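Local coordinates for protein N-isopropylammelide isopropylaminohydrolase (Burkholderia multivorans ATCC 17616, PDB 6NBO) that belongs to the amidohydrolase family of metal-dependent enzymes and holds zinc at the end of a TIM-type beta-barrel, at residues Gly60-His65 and His346-Gly351; Leu68-Trp73 and His95-Ser100; Thr120-Thr125 and Asp355-Gln360. All blocks are in the same frame, centred on the assembly; numbering follows the deposited sequence. Where two conformers were deposited one is given.

Interactions 1 and 3 lie about 6 Å apart, centre to centre, and join two neighbouring barrel strands, 56-66 and 120-128, to the chain in and just after helix 346-352. The two contacts also touch each other. Interaction 1, near the centre of the chain, is fully buried and purely apolar across its two segments, while interaction 3 is partly buried and depends on one arginine bonded to backbone carbonyls. Interaction 2, its centre about 26 Å from that of interaction 1, lies where the chain leaving strand 56-66 meets helix 89-97; it is also buried, but combines an ion pair with a pair of aromatic rings.

Interaction 1 of 3, residues Gly60-His65 and His346-Gly351; sequences GLVEGH and HGAARG. With ZN (zinc ion), chain B.
V62, on the first strand of the amidohydrolase barrel, packs against A348 and A349 of helix 346-352, three residues before H65, where the chain turns and binds zinc. The contact is small and wholly apolar, with 126 Å² buried and no hydrogen bond between the segments. Both branches of V62 face the helix. CG1, anti to the backbone N (chi1 -179°), comes to 3.6 Å from A348 CB, and V62 CB itself is 3.7 Å from that methyl. The other branch, CG2, lies beside A349, at 4.4 Å from A349 CB. The valine fork thus straddles two consecutive small residues, A348 meeting it most closely. Two residues along, G64 brings no side chain to this face.

Across the strand, E63 turns the other way, toward the metal site. Its OE1 accepts from H65 N at 2.9 Å, a nearly straight bond with an N-H...O angle of 169° that arrives 40° out of the carboxylate plane; OE2 is held by N303 ND2. E63 thus probably helps to hold the backbone that carries H65, a second-shell role. H65 binds zinc through NE2 at 2.1 Å, and the other ligands of this zinc are H67, H218 and D304; D304 also binds a second zinc together with H250. The remaining ring nitrogen of H65, ND1, is paired with S249 OG, which would restrain rotation of the imidazole.

Around the contact, the edge of strand 56-66 bonds through L61 and E63 to strand 120-128, while L61 and E63 also touch helix 318-328. On the helix side, F354 covers V62 and Y357 packs on A349, and V62 shares a backbone bond with V344, just before helix 346-352.

Interaction 2 of 3, residues Leu68-Trp73 and His95-Ser100; sequences LDKTHW and HYRATS
The rings of H72 and Y96 meet obliquely, with centroids 4.8 Å apart and planes at 36°. The approach is tightest where H72 CE1 lies 3.0 Å from Y96 OH, and H72 NE2 comes within 3.3 Å of Y96 CE2. K70 O lies at the edge of the H72 ring, in its plane. One face of the Y96 ring carries S100 OG, 3.1 Å above the plane and offset toward the rim; that hydroxyl also donates to Y96 O.

The third flat group is the R97 guanidinium. R97 stretches out from CG to NE and crosses D69 at about a right angle, placing NH2 3.3 Å from D69 OD2 in a salt bridge. This bond is bent (N-H...O 137°), and the donor comes from well above the carboxylate plane, 66° out of it. K70 CG rests 3.6 Å from R97 NH2. The stronger partner of D69 and R97 is D128: its N binds D69 OD2, and its OD2 pairs with R97 NH1. K70 NZ pairs with E93 and also with D128 OD2, which probably offsets the 4.5 Å approach of K70 NZ to R97 NH1.

The contact thus ties the loop after the first barrel strand of this amidohydrolase, 56-66, to the C-terminal end of helix 89-97, with the K70 side chain about 7 Å from a bound zinc at its nearest atom. H137 of helix 136-147 touches both D69 and R97, L68 and T71 lean on helix 104-117, and H102 and Y78 meet the H72 ring.

Interaction 3 of 3, residues Thr120-Thr125 and Asp355-Gln360; sequences TTRIRT and DAYGLQ
Hydrogen bonds from R122 to two successive carbonyls join the second barrel strand, 120-128, to the loop D355-Q360 that follows helix 346-352. They are those of one of two deposited R122 conformers, and so are less certain than the rest. The shortest runs from R122 NH1 to D355 O at 2.7 Å, with the donor in the carbonyl plane and an N-H...O angle of 138°. R122 NH2 adds two weak bonds, one to the same D355 O at 3.1 Å and one to A356 O, also at 3.1 Å. In this conformer D355 O is shared by both terminal nitrogens, and the guanidinium edge meets the backbone of the loop, while R122 NH1 and D355 OD2 are 6.7 Å apart.

Water extends this network. A molecule at the guanidinium edge, in its plane, accepts from R122 NH2 at 3.0 Å and weakly from G358 N at 3.3 Å, linking the arginine to the loop past the tyrosine.

R122 and Y357 are in van der Waals contact, a flat charged group against an aromatic ring. Y357 CD1 lies over one face of the guanidinium, while R122 NE sits in plane at the edge of the tyrosine ring, 3.7 Å from CD1. The two planes are 64° apart. An extended chain from CG to NE, with CG beside the backbone N (chi1 -56°), carries the arginine out to the loop. The tyrosine's polar end has its partner elsewhere, Y357 OH bonding to G60 O.

Beyond the two segments, R122 NH1 forms a salt bridge with E153 of the next strand, 153-159, and F354 packs on the arginine. Strand 120-128 is bonded on its other side to strand 56-66, whose residues P59 and V62 touch Y357, and helix 104-117 lies against T120, T121 and I123.

Interaction 1 of 3, residues Gly60-His65 and His346-Gly351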
loop_
_atom_site.group_PDB
_atom_site.type_symbol
_atom_site.label_atom_id
_atom_site.label_comp_id
_atom_site.label_asym_id
_atom_site.label_seq_id
_atom_site.Cartn_x
_atom_site.Cartn_y
_atom_site.Cartn_z
ATOM N N GLY A 60 -8.890 -6.651 7.164
ATOM C CA GLY A 60 -9.010 -5.744 6.032
ATOM C C GLY A 60 -7.756 -5.795 5.173
ATOM O O GLY A 60 -6.658 -5.855 5.714
ATOM N N LEU A 61 -7.896 -5.811 3.850
ATOM C CA LEU A 61 -6.719 -5.878 2.998
ATOM C C LEU A 61 -6.056 -4.501 2.949
ATOM O O LEU A 61 -6.663 -3.480 3.289
ATOM C CB LEU A 61 -7.110 -6.372 1.590
ATOM C CG LEU A 61 -7.901 -7.692 1.597
ATOM C CD1 LEU A 61 -8.278 -8.204 0.182
ATOM C CD2 LEU A 61 -7.141 -8.789 2.365
ATOM N N VAL A 62 -4.783 -4.482 2.567
ATOM C CA VAL A 62 -3.980 -3.268 2.598
ATOM C C VAL A 62 -3.374 -3.058 1.216
ATOM O O VAL A 62 -2.702 -3.951 0.693
ATOM C CB VAL A 62 -2.867 -3.351 3.657
ATOM C CG1 VAL A 62 -2.047 -2.053 3.700
ATOM C CG2 VAL A 62 -3.471 -3.676 5.035
ATOM N N GLU A 63 -3.597 -1.879 0.639
ATOM C CA GLU A 63 -2.855 -1.441 -0.539
ATOM C C GLU A 63 -1.680 -0.596 -0.062
ATOM O O GLU A 63 -1.863 0.534 0.391
ATOM C CB GLU A 63 -3.777 -0.670 -1.487
ATOM C CG GLU A 63 -3.057 0.145 -2.571
ATOM C CD GLU A 63 -2.199 -0.706 -3.465
ATOM O OE1 GLU A 63 -1.110 -1.116 -3.013
ATOM O OE2 GLU A 63 -2.608 -0.975 -4.618
ATOM N N GLY A 64 -0.467 -1.156 -0.127
ATOM C CA GLY A 64 0.704 -0.484 0.401
ATOM C C GLY A 64 1.390 0.487 -0.541
ATOM O O GLY A 64 2.331 1.174 -0.126
ATOM N N HIS A 65 0.967 0.559 -1.809
ATOM C CA HIS A 65 1.611 1.453 -2.774
ATOM C C HIS A 65 0.733 1.573 -4.008
ATOM O O HIS A 65 0.719 0.678 -4.855
ATOM C CB HIS A 65 3.003 0.954 -3.179
ATOM C CG HIS A 65 3.772 1.881 -4.088
ATOM N ND1 HIS A 65 4.999 2.408 -3.747
ATOM C CD2 HIS A 65 3.518 2.317 -5.349
ATOM C CE1 HIS A 65 5.462 3.140 -4.749
ATOM N NE2 HIS A 65 4.574 3.111 -5.728
ATOM N N HIS A 346 -1.026 -8.506 7.211
ATOM C CA HIS A 346 -0.286 -8.116 8.416
ATOM C C HIS A 346 1.066 -7.489 8.088
ATOM O O HIS A 346 1.505 -6.555 8.776
ATOM C CB HIS A 346 -0.088 -9.325 9.332
ATOM C CG HIS A 346 -1.367 -9.958 9.763
ATOM N ND1 HIS A 346 -2.048 -10.860 8.975
ATOM C CD2 HIS A 346 -2.105 -9.806 10.889
ATOM C CE1 HIS A 346 -3.148 -11.243 9.599
ATOM N NE2 HIS A 346 -3.202 -10.624 10.765
ATOM N N GLY A 347 1.761 -8.012 7.075
ATOM C CA GLY A 347 3.062 -7.456 6.722
ATOM C C GLY A 347 2.956 -6.052 6.157
ATOM O O GLY A 347 3.727 -5.163 6.527
ATOM N N ALA A 348 1.990 -5.827 5.261
ATOM C CA ALA A 348 1.760 -4.479 4.745
ATOM C C ALA A 348 1.386 -3.517 5.863
ATOM O O ALA A 348 1.844 -2.366 5.887
ATOM C CB ALA A 348 0.649 -4.500 3.691
ATOM N N ALA A 349 0.525 -3.954 6.786
ATOM C CA ALA A 349 0.130 -3.068 7.873
ATOM C C ALA A 349 1.324 -2.739 8.764
ATOM O O ALA A 349 1.534 -1.577 9.133
ATOM C CB ALA A 349 -1.009 -3.699 8.686
ATOM N N ARG A 350 2.112 -3.754 9.133
ATOM C CA ARG A 350 3.322 -3.524 9.917
ATOM C C ARG A 350 4.273 -2.586 9.178
ATOM O O ARG A 350 4.770 -1.600 9.740
ATOM C CB ARG A 350 4.002 -4.868 10.202
ATOM C CG ARG A 350 4.938 -4.910 11.391
ATOM C CD ARG A 350 5.630 -6.284 11.492
ATOM N NE ARG A 350 4.729 -7.394 11.157
ATOM C CZ ARG A 350 4.897 -8.219 10.125
ATOM N NH1 ARG A 350 4.018 -9.193 9.905
ATOM N NH2 ARG A 350 5.951 -8.085 9.321
ATOM N N GLY A 351 4.531 -2.879 7.907
ATOM C CA GLY A 351 5.471 -2.071 7.148
ATOM C C GLY A 351 5.036 -0.624 7.022
ATOM O O GLY A 351 5.862 0.283 7.096
HETATM ZN ZN ZN B . 4.934 3.982 -7.567
#

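Interaction 2 of 3, residues Leu68-Trp73 and His95-Ser100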
loop_
_atom_site.group_PDB
_atom_site.type_symbol
_atom_site.label_atom_id
_atom_site.label_comp_id
_atom_site.label_asym_id
_atom_site.label_seq_id
_atom_site.Cartn_x
_atom_site.Cartn_y
_atom_site.Cartn_z
ATOM N N LEU A 68 -3.408 6.988 -6.440
ATOM C CA LEU A 68 -4.841 7.215 -6.622
ATOM C C LEU A 68 -5.109 8.455 -7.459
ATOM O O LEU A 68 -6.164 8.554 -8.102
ATOM C CB LEU A 68 -5.560 7.362 -5.275
ATOM C CG LEU A 68 -5.655 6.181 -4.301
ATOM C CD1 LEU A 68 -6.338 6.608 -3.013
ATOM C CD2 LEU A 68 -6.363 4.997 -4.930
ATOM N N ASP A 69 -4.187 9.421 -7.444
ATOM C CA ASP A 69 -4.413 10.649 -8.194
ATOM C C ASP A 69 -4.332 10.417 -9.699
ATOM O O ASP A 69 -4.938 11.171 -10.465
ATOM C CB ASP A 69 -3.416 11.736 -7.758
ATOM C CG ASP A 69 -1.946 11.335 -7.968
ATOM O OD1 ASP A 69 -1.594 10.150 -7.747
ATOM O OD2 ASP A 69 -1.142 12.222 -8.338
ATOM N N LYS A 70 -3.599 9.390 -10.141
ATOM C CA LYS A 70 -3.310 9.196 -11.561
ATOM C C LYS A 70 -4.339 8.334 -12.280
ATOM O O LYS A 70 -4.366 8.334 -13.518
ATOM C CB LYS A 70 -1.951 8.507 -11.760
ATOM C CG LYS A 70 -0.685 9.226 -11.301
ATOM C CD LYS A 70 0.498 8.271 -11.538
ATOM C CE LYS A 70 1.804 8.737 -10.901
ATOM N NZ LYS A 70 2.429 9.889 -11.611
ATOM N N THR A 71 -5.136 7.569 -11.536
ATOM C CA THR A 71 -5.941 6.499 -12.114
ATOM C C THR A 71 -7.026 7.047 -13.024
ATOM O O THR A 71 -7.564 8.137 -12.804
ATOM C CB THR A 71 -6.593 5.650 -11.015
ATOM O OG1 THR A 71 -7.261 4.533 -11.614
ATOM C CG2 THR A 71 -7.605 6.466 -10.210
ATOM N N HIS A 72 -7.336 6.274 -14.068
ATOM C CA HIS A 72 -8.503 6.519 -14.909
ATOM C C HIS A 72 -9.659 5.589 -14.559
ATOM O O HIS A 72 -10.568 5.393 -15.379
ATOM C CB HIS A 72 -8.134 6.385 -16.386
ATOM C CG HIS A 72 -7.202 7.453 -16.869
ATOM N ND1 HIS A 72 -7.219 7.927 -18.164
ATOM C CD2 HIS A 72 -6.228 8.144 -16.228
ATOM C CE1 HIS A 72 -6.293 8.859 -18.302
ATOM N NE2 HIS A 72 -5.675 9.009 -17.143
ATOM N N TRP A 73 -9.629 5.000 -13.369
ATOM C CA TRP A 73 -10.732 4.160 -12.913
ATOM C C TRP A 73 -12.048 4.915 -13.043
ATOM O O TRP A 73 -12.142 6.083 -12.662
ATOM C CB TRP A 73 -10.507 3.733 -11.465
ATOM C CG TRP A 73 -11.362 2.556 -11.088
ATOM C CD1 TRP A 73 -12.590 2.581 -10.481
ATOM C CD2 TRP A 73 -11.061 1.176 -11.332
ATOM N NE1 TRP A 73 -13.064 1.293 -10.325
ATOM C CE2 TRP A 73 -12.145 0.415 -10.838
ATOM C CE3 TRP A 73 -9.977 0.510 -11.918
ATOM C CZ2 TRP A 73 -12.175 -0.978 -10.914
ATOM C CZ3 TRP A 73 -10.011 -0.877 -11.994
ATOM C CH2 TRP A 73 -11.099 -1.602 -11.494
ATOM N N HIS A 95 2.009 15.606 -20.680
ATOM C CA HIS A 95 1.215 16.127 -21.791
ATOM C C HIS A 95 -0.262 15.779 -21.632
ATOM O O HIS A 95 -1.133 16.594 -21.953
ATOM C CB HIS A 95 1.750 15.597 -23.124
ATOM C CG HIS A 95 0.901 15.957 -24.307
ATOM N ND1 HIS A 95 -0.085 15.126 -24.797
ATOM C CD2 HIS A 95 0.893 17.056 -25.099
ATOM C CE1 HIS A 95 -0.665 15.699 -25.837
ATOM N NE2 HIS A 95 -0.091 16.871 -26.041
ATOM N N TYR A 96 -0.566 14.576 -21.138
ATOM C CA TYR A 96 -1.962 14.206 -20.922
ATOM C C TYR A 96 -2.634 15.156 -19.935
ATOM O O TYR A 96 -3.730 15.668 -20.196
ATOM C CB TYR A 96 -2.068 12.759 -20.431
ATOM C CG TYR A 96 -3.442 12.464 -19.863
ATOM C CD1 TYR A 96 -4.543 12.325 -20.706
ATOM C CD2 TYR A 96 -3.650 12.371 -18.488
ATOM C CE1 TYR A 96 -5.810 12.079 -20.199
ATOM C CE2 TYR A 96 -4.917 12.123 -17.967
ATOM C CZ TYR A 96 -5.995 11.984 -18.834
ATOM O OH TYR A 96 -7.259 11.740 -18.345
ATOM N N ARG A 97 -1.982 15.413 -18.796
ATOM C CA ARG A 97 -2.540 16.300 -17.777
ATOM C C ARG A 97 -2.646 17.747 -18.246
ATOM O O ARG A 97 -3.477 18.496 -17.721
ATOM C CB ARG A 97 -1.692 16.226 -16.509
ATOM C CG ARG A 97 -1.919 14.962 -15.710
ATOM C CD ARG A 97 -0.976 14.868 -14.530
ATOM N NE ARG A 97 -1.503 13.981 -13.496
ATOM C CZ ARG A 97 -0.801 13.546 -12.455
ATOM N NH1 ARG A 97 0.469 13.907 -12.311
ATOM N NH2 ARG A 97 -1.367 12.747 -11.561
ATOM N N ALA A 98 -1.828 18.156 -19.212
ATOM C CA ALA A 98 -1.830 19.523 -19.706
ATOM C C ALA A 98 -2.578 19.674 -21.024
ATOM O O ALA A 98 -2.490 20.729 -21.660
ATOM C CB ALA A 98 -0.396 20.027 -19.853
ATOM N N THR A 99 -3.297 18.638 -21.457
ATOM C CA THR A 99 -4.206 18.744 -22.587
ATOM C C THR A 99 -5.567 18.125 -22.309
ATOM O O THR A 99 -6.468 18.267 -23.142
ATOM C CB THR A 99 -3.603 18.094 -23.845
ATOM O OG1 THR A 99 -3.150 16.768 -23.538
ATOM C CG2 THR A 99 -2.440 18.932 -24.390
ATOM N N SER A 100 -5.743 17.451 -21.177
ATOM C CA SER A 100 -7.019 16.902 -20.750
ATOM C C SER A 100 -7.468 17.609 -19.476
ATOM O O SER A 100 -6.750 18.435 -18.905
ATOM C CB SER A 100 -6.920 15.391 -20.536
ATOM O OG SER A 100 -6.402 15.082 -19.248
#

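Interaction 3 of 3, residues Thr120-Thr125 and Asp355-Gln360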
loop_
_atom_site.group_PDB
_atom_site.type_symbol
_atom_site.label_atom_id
_atom_site.label_comp_id
_atom_site.label_asym_id
_atom_site.label_seq_id
_atom_site.Cartn_x
_atom_site.Cartn_y
_atom_site.Cartn_z
ATOM N N THR A 120 -10.377 -3.884 0.721
ATOM C CA THR A 120 -9.223 -3.091 1.147
ATOM C C THR A 120 -9.703 -1.898 1.964
ATOM O O THR A 120 -10.485 -1.083 1.470
ATOM C CB THR A 120 -8.416 -2.622 -0.062
ATOM O OG1 THR A 120 -7.761 -3.757 -0.651
ATOM C CG2 THR A 120 -7.376 -1.575 0.359
ATOM N N THR A 121 -9.254 -1.804 3.221
ATOM C CA THR A 121 -9.709 -0.743 4.118
ATOM C C THR A 121 -8.581 0.187 4.540
ATOM O O THR A 121 -8.807 1.115 5.328
ATOM C CB THR A 121 -10.365 -1.353 5.363
ATOM O OG1 THR A 121 -9.410 -2.186 6.032
ATOM C CG2 THR A 121 -11.577 -2.196 4.963
ATOM N N ARG A 122 -7.370 -0.058 4.057
ATOM C CA ARG A 122 -6.205 0.758 4.361
ATOM C C ARG A 122 -5.389 0.911 3.087
ATOM O O ARG A 122 -5.066 -0.087 2.437
ATOM C CB ARG A 122 -5.376 0.109 5.464
ATOM C CG ARG A 122 -6.203 -0.146 6.731
ATOM C CD ARG A 122 -5.357 -0.313 7.915
ATOM N NE ARG A 122 -6.039 -0.992 9.015
ATOM C CZ ARG A 122 -5.864 -0.657 10.285
ATOM N NH1 ARG A 122 -5.079 0.369 10.578
ATOM N NH2 ARG A 122 -6.467 -1.330 11.256
ATOM N N ILE A 123 -5.057 2.151 2.729
ATOM C CA ILE A 123 -4.364 2.443 1.474
ATOM C C ILE A 123 -3.241 3.434 1.739
ATOM O O ILE A 123 -3.473 4.482 2.348
ATOM C CB ILE A 123 -5.315 3.027 0.414
ATOM C CG1 ILE A 123 -6.526 2.110 0.170
ATOM C CG2 ILE A 123 -4.525 3.359 -0.870
ATOM C CD1 ILE A 123 -7.512 2.664 -0.904
ATOM N N ARG A 124 -2.036 3.118 1.266
ATOM C CA ARG A 124 -0.972 4.109 1.131
ATOM C C ARG A 124 -0.885 4.530 -0.328
ATOM O O ARG A 124 -0.602 3.704 -1.205
ATOM C CB ARG A 124 0.386 3.572 1.600
ATOM C CG ARG A 124 1.529 4.588 1.347
ATOM C CD ARG A 124 2.878 4.122 1.927
ATOM N NE ARG A 124 2.884 4.186 3.383
ATOM C CZ ARG A 124 3.960 4.003 4.136
ATOM N NH1 ARG A 124 5.139 3.766 3.568
ATOM N NH2 ARG A 124 3.852 4.065 5.461
ATOM N N THR A 125 -1.129 5.804 -0.592
ATOM C CA THR A 125 -1.066 6.309 -1.951
ATOM C C THR A 125 -0.017 7.401 -2.041
ATOM O O THR A 125 0.129 8.230 -1.137
ATOM C CB THR A 125 -2.411 6.860 -2.453
ATOM O OG1 THR A 125 -2.277 7.244 -3.832
ATOM C CG2 THR A 125 -2.859 8.082 -1.635
ATOM N N ASP A 355 -1.966 0.970 12.393
ATOM C CA ASP A 355 -2.099 0.452 13.751
ATOM C C ASP A 355 -3.435 -0.266 13.954
ATOM O O ASP A 355 -4.349 -0.170 13.133
ATOM C CB ASP A 355 -1.968 1.596 14.757
ATOM C CG ASP A 355 -0.661 2.360 14.603
ATOM O OD1 ASP A 355 0.408 1.712 14.568
ATOM O OD2 ASP A 355 -0.707 3.607 14.506
ATOM N N ALA A 356 -3.544 -0.983 15.087
ATOM C CA ALA A 356 -4.780 -1.673 15.482
ATOM C C ALA A 356 -5.267 -2.613 14.380
ATOM O O ALA A 356 -6.456 -2.677 14.062
ATOM C CB ALA A 356 -5.875 -0.670 15.858
ATOM N N TYR A 357 -4.333 -3.353 13.800
ATOM C CA TYR A 357 -4.595 -4.206 12.655
ATOM C C TYR A 357 -4.834 -5.646 13.100
ATOM O O TYR A 357 -4.200 -6.135 14.032
ATOM C CB TYR A 357 -3.416 -4.166 11.679
ATOM C CG TYR A 357 -3.722 -4.931 10.423
ATOM C CD1 TYR A 357 -4.468 -4.344 9.418
ATOM C CD2 TYR A 357 -3.301 -6.254 10.257
ATOM C CE1 TYR A 357 -4.798 -5.042 8.269
ATOM C CE2 TYR A 357 -3.627 -6.964 9.112
ATOM C CZ TYR A 357 -4.369 -6.342 8.121
ATOM O OH TYR A 357 -4.716 -7.011 6.984
ATOM N N GLY A 358 -5.737 -6.336 12.405
ATOM C CA GLY A 358 -5.882 -7.766 12.614
ATOM C C GLY A 358 -7.280 -8.194 13.007
ATOM O O GLY A 358 -8.230 -7.419 12.868
ATOM N N LEU A 359 -7.422 -9.432 13.496
ATOM C CA LEU A 359 -8.721 -9.967 13.900
ATOM C C LEU A 359 -8.769 -10.338 15.374
ATOM O O LEU A 359 -9.679 -11.059 15.797
ATOM C CB LEU A 359 -9.104 -11.184 13.055
ATOM C CG LEU A 359 -9.259 -10.940 11.554
ATOM C CD1 LEU A 359 -9.553 -12.254 10.842
ATOM C CD2 LEU A 359 -10.358 -9.925 11.288
ATOM N N GLN A 360 -7.825 -9.874 16.157
ATOM C CA GLN A 360 -7.884 -10.146 17.582
ATOM C C GLN A 360 -8.637 -9.035 18.293
ATOM O O GLN A 360 -8.748 -7.922 17.773
ATOM C CB GLN A 360 -6.469 -10.263 18.159
ATOM C CG GLN A 360 -5.589 -11.278 17.445
ATOM C CD GLN A 360 -6.220 -12.656 17.381
ATOM O OE1 GLN A 360 -6.657 -13.203 18.395
ATOM N NE2 GLN A 360 -6.277 -13.223 16.178
HETATM O O HOH W 1 -7.890 -3.966 11.437
#